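Local coordinates for tRNA threonylcarbamoyladenosine biosynthesis protein TsaB (Pseudomonas aeruginosa, PDB 5BR9) that probably takes part in making the threonylcarbamoyladenosine modification of tRNA, as a TsaB member of the KAE1/TsaD family with an ASKHA-type fold, at residues T78-R81 against I82-V86; P49-R52 against D53-E57. All coordinates share one frame; numbering follows the deposited sequence. Where two conformers were deposited one is given.

Contact 1: residues T78-R81 against I82-V86; sequences TGVR and IAIGV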
loop_
_atom_site.group_PDB
_atom_site.type_symbol
_atom_site.label_atom_id
_atom_site.label_comp_id
_atom_site.label_asym_id
_atom_site.label_seq_id
_atom_site.Cartn_x
_atom_site.Cartn_y
_atom_site.Cartn_z
ATOM N N THR A 78 -0.338 0.917 8.764
ATOM C CA THR A 78 -1.002 1.380 7.554
ATOM C C THR A 78 -0.206 2.454 6.811
ATOM O O THR A 78 -0.047 2.385 5.585
ATOM C CB THR A 78 -2.393 1.925 7.871
ATOM O OG1 THR A 78 -3.067 0.999 8.730
ATOM C CG2 THR A 78 -3.191 2.111 6.580
ATOM N N GLY A 79 0.290 3.442 7.544
ATOM C CA GLY A 79 1.023 4.523 6.922
ATOM C C GLY A 79 2.223 4.048 6.119
ATOM O O GLY A 79 2.409 4.478 4.987
ATOM N N VAL A 80 3.020 3.150 6.697
ATOM C CA VAL A 80 4.210 2.620 6.036
ATOM C C VAL A 80 3.807 1.824 4.798
ATOM O O VAL A 80 4.428 1.961 3.742
ATOM C CB VAL A 80 5.062 1.755 7.010
ATOM C CG1 VAL A 80 6.213 1.066 6.280
ATOM C CG2 VAL A 80 5.599 2.606 8.146
ATOM N N ARG A 81 2.752 1.021 4.921
ATOM C CA ARG A 81 2.290 0.186 3.813
ATOM C C ARG A 81 1.797 1.009 2.635
ATOM O O ARG A 81 2.022 0.647 1.486
ATOM C CB ARG A 81 1.198 -0.771 4.288
ATOM C CG ARG A 81 1.781 -1.966 5.012
ATOM C CD ARG A 81 0.821 -2.649 5.958
ATOM N NE ARG A 81 1.580 -3.313 7.018
ATOM C CZ ARG A 81 2.167 -4.502 6.892
ATOM N NH1 ARG A 81 2.847 -5.013 7.911
ATOM N NH2 ARG A 81 2.075 -5.179 5.750
ATOM N N ILE A 82 1.136 2.124 2.924
ATOM C CA ILE A 82 0.735 3.057 1.883
ATOM C C ILE A 82 1.958 3.610 1.145
ATOM O O ILE A 82 2.001 3.606 -0.088
ATOM C CB ILE A 82 -0.114 4.193 2.473
ATOM C CG1 ILE A 82 -1.472 3.660 2.932
ATOM C CG2 ILE A 82 -0.302 5.317 1.467
ATOM C CD1 ILE A 82 -2.129 4.542 3.999
ATOM N N ALA A 83 2.946 4.093 1.894
ATOM C CA ALA A 83 4.163 4.605 1.268
ATOM C C ALA A 83 4.789 3.539 0.381
ATOM O O ALA A 83 5.134 3.818 -0.767
ATOM C CB ALA A 83 5.174 5.087 2.327
ATOM N N ILE A 84 4.905 2.315 0.900
ATOM C CA ILE A 84 5.540 1.237 0.150
ATOM C C ILE A 84 4.872 1.027 -1.221
ATOM O O ILE A 84 5.546 1.063 -2.264
ATOM C CB ILE A 84 5.552 -0.056 0.962
ATOM C CG1 ILE A 84 6.533 0.074 2.123
ATOM C CG2 ILE A 84 5.925 -1.236 0.079
ATOM C CD1 ILE A 84 6.488 -1.070 3.118
ATOM N N GLY A 85 3.555 0.831 -1.224
ATOM C CA GLY A 85 2.819 0.615 -2.459
ATOM C C GLY A 85 2.885 1.749 -3.468
ATOM O O GLY A 85 3.193 1.547 -4.653
ATOM N N VAL A 86 2.612 2.955 -3.000
ATOM C CA VAL A 86 2.595 4.105 -3.884
ATOM C C VAL A 86 3.974 4.332 -4.516
ATOM O O VAL A 86 4.083 4.541 -5.726
ATOM C CB VAL A 86 2.100 5.356 -3.126
ATOM C CG1 VAL A 86 2.290 6.615 -3.969
ATOM C CG2 VAL A 86 0.632 5.173 -2.726
#

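Contact 2: residues P49-R52 against D53-E57; sequences PMVR and DLLDE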
loop_
_atom_site.group_PDB
_atom_site.type_symbol
_atom_site.label_atom_id
_atom_site.label_comp_id
_atom_site.label_asym_id
_atom_site.label_seq_id
_atom_site.Cartn_x
_atom_site.Cartn_y
_atom_site.Cartn_z
ATOM N N PRO A 49 -1.829 14.220 -3.853
ATOM C CA PRO A 49 -1.948 15.657 -4.137
ATOM C C PRO A 49 -0.791 16.490 -3.554
ATOM O O PRO A 49 -0.413 17.506 -4.148
ATOM C CB PRO A 49 -3.289 16.041 -3.490
ATOM C CG PRO A 49 -4.071 14.758 -3.447
ATOM C CD PRO A 49 -3.052 13.667 -3.239
ATOM N N MET A 50 -0.237 16.086 -2.416
ATOM C CA MET A 50 0.913 16.814 -1.884
ATOM C C MET A 50 2.082 16.740 -2.866
ATOM O O MET A 50 2.805 17.719 -3.056
ATOM C CB MET A 50 1.328 16.282 -0.519
ATOM C CG MET A 50 0.462 16.798 0.621
ATOM S SD MET A 50 1.056 16.275 2.247
ATOM C CE MET A 50 2.724 16.875 2.161
ATOM N N VAL A 51 2.242 15.581 -3.501
ATOM C CA VAL A 51 3.302 15.373 -4.476
ATOM C C VAL A 51 3.083 16.228 -5.714
ATOM O O VAL A 51 4.019 16.898 -6.187
ATOM C CB VAL A 51 3.422 13.891 -4.851
ATOM C CG1 VAL A 51 4.366 13.714 -6.049
ATOM C CG2 VAL A 51 3.938 13.091 -3.642
ATOM N N ARG A 52 1.852 16.220 -6.231
ATOM C CA ARG A 52 1.529 17.010 -7.412
ATOM C C ARG A 52 1.845 18.480 -7.128
ATOM O O ARG A 52 2.508 19.145 -7.925
ATOM C CB ARG A 52 0.056 16.805 -7.808
ATOM C CG ARG A 52 -0.498 17.686 -8.937
ATOM C CD ARG A 52 0.415 17.773 -10.166
ATOM N NE ARG A 52 0.886 16.481 -10.661
ATOM C CZ ARG A 52 1.937 16.347 -11.460
ATOM N NH1 ARG A 52 2.602 17.427 -11.830
ATOM N NH2 ARG A 52 2.327 15.149 -11.877
ATOM N N ASP A 53 1.388 18.970 -5.978
ATOM C CA ASP A 53 1.586 20.374 -5.603
ATOM C C ASP A 53 3.062 20.740 -5.480
ATOM O O ASP A 53 3.475 21.828 -5.891
ATOM C CB ASP A 53 0.876 20.693 -4.282
ATOM C CG ASP A 53 -0.640 20.756 -4.419
ATOM O OD1 ASP A 53 -1.162 20.704 -5.559
ATOM O OD2 ASP A 53 -1.312 20.842 -3.369
ATOM N N LEU A 54 3.843 19.842 -4.891
ATOM C CA LEU A 54 5.265 20.083 -4.691
ATOM C C LEU A 54 5.974 20.164 -6.045
ATOM O O LEU A 54 6.730 21.107 -6.319
ATOM C CB LEU A 54 5.884 18.980 -3.837
ATOM C CG LEU A 54 7.368 19.145 -3.496
ATOM C CD1 LEU A 54 7.566 20.295 -2.531
ATOM C CD2 LEU A 54 7.950 17.866 -2.907
ATOM N N LEU A 55 5.722 19.173 -6.889
ATOM C CA LEU A 55 6.306 19.162 -8.221
ATOM C C LEU A 55 5.854 20.399 -8.977
ATOM O O LEU A 55 6.657 21.069 -9.618
ATOM C CB LEU A 55 5.909 17.910 -8.992
ATOM C CG LEU A 55 6.479 16.587 -8.503
ATOM C CD1 LEU A 55 5.814 15.486 -9.301
ATOM C CD2 LEU A 55 7.975 16.553 -8.699
ATOM N N ASP A 56 4.579 20.737 -8.857
ATOM C CA ASP A 56 4.066 21.894 -9.592
ATOM C C ASP A 56 4.660 23.205 -9.086
ATOM O O ASP A 56 4.975 24.079 -9.882
ATOM C CB ASP A 56 2.538 21.936 -9.537
ATOM C CG ASP A 56 1.898 20.919 -10.474
ATOM O OD1 ASP A 56 2.643 20.125 -11.115
ATOM O OD2 ASP A 56 0.653 20.926 -10.581
ATOM N N GLU A 57 4.846 23.327 -7.775
ATOM C CA GLU A 57 5.423 24.541 -7.196
ATOM C C GLU A 57 6.871 24.749 -7.654
ATOM O O GLU A 57 7.311 25.879 -7.858
ATOM C CB GLU A 57 5.360 24.486 -5.667
ATOM C CG GLU A 57 6.090 25.634 -4.955
ATOM C CD GLU A 57 6.117 25.482 -3.430
ATOM O OE1 GLU A 57 5.738 24.404 -2.913
ATOM O OE2 GLU A 57 6.524 26.450 -2.749
#

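Contact 1: residues T78-R81 against I82-V86
Val80 and Ile84, one helical turn apart, meet through single methyl groups: CG1 of Val80 lies 3.8 Å from CD1 of Ile84, the two side chains set at an oblique angle. Ile84 turns CG1 to the side of its own backbone N (chi1 -70°), which carries the branch back toward the preceding turn, where CG1 also rests 3.3 Å from Val80 O. Thr78 and Ile82 repeat the pattern on another side of the helix. There the threonine offers its methyl, not its hydroxyl, and CG2 stands 3.7 Å from Ile82 CD1. Beneath both pairs runs an unbroken ladder of i to i+4 backbone bonds, from Ile82 N to Thr78 O at 2.9 Å through to Gly85 N to Arg81 O at 3.1 Å. Arg81 leaves the backbone directed away from the following turn, and its chain, extended from CG to NE, packs on Leu223 of its own chain and on Thr78 of the second subunit, while Ile84 reaches Ile82 of that subunit. Gly79 O accepts a hydrogen bond from Thr17 OG1. The turns belong to helix 77-94, the crossover of a beta-alpha-beta unit between parallel strands 67-71 and 98-101.

Contact 2: residues P49-R52 against D53-E57
Arg52 reaches Asp56 by folding over: CG starts anti to the backbone N, and bends at chi2 (47°) and chi3 (49°) then swing the guanidinium toward the next turn. Asp56 answers with CG beside its own backbone N, which turns the carboxylate back toward the arginine. The result is an i to i+4 salt bridge in which Arg52 NH1 donates to Asp56 OD1 at 2.8 Å. The oxygen lies close to the guanidinium plane, whereas the donor approaches OD1 on its syn side and somewhat out of the carboxylate plane, and the two flat groups are turned 52° against each other. Arg52 CD is packed 3.2 Å from Asp56 OD2, and Leu55 CD1 lies over one guanidinium face, 4.3 Å from NH2. Arg52 was deposited in two conformers, and both it and Asp56 touch a crystal neighbour, so the bridge may not be constant.

Helix 43-58 is amphipathic here, and it lies against the antiparallel strands 21-28 and 31-38 of a five-stranded mixed sheet. Met50 and Leu54 face that sheet, packing on Val24 among others, and Glu57 OE1 is hydrogen-bonded to His35 NE2. Val51 and Leu55 run alongside each other in the same direction, with CG1 of Val51 4.0 Å from CD1 of Leu55; Val51 and Arg52 also pack on Phe92 of the second subunit. Along the backbone, Leu55 N bonds to Val51 O at 2.9 Å and Asp56 N to Arg52 O at 2.8 Å.

Overall arrangement
Each contact joins successive turns within one helix, yet the chemistry laid over the same backbone bonds differs with the surroundings. Contact 1 is largely buried, its centre about 13 Å from the centre of the chain, and its side-chain pairing is between methyl groups. Contact 2, whose centre lies about 20 Å from the centre of the chain, is only partly buried and adds a salt bridge on its outer side to apolar packing. They hold different helices, 77-94 and 43-58, associated with one five-stranded sheet: the former links its parallel strands, the latter packs on its antiparallel ones. Their nearest atoms are about 7 Å apart without touching, but both contribute to the interface with the second subunit.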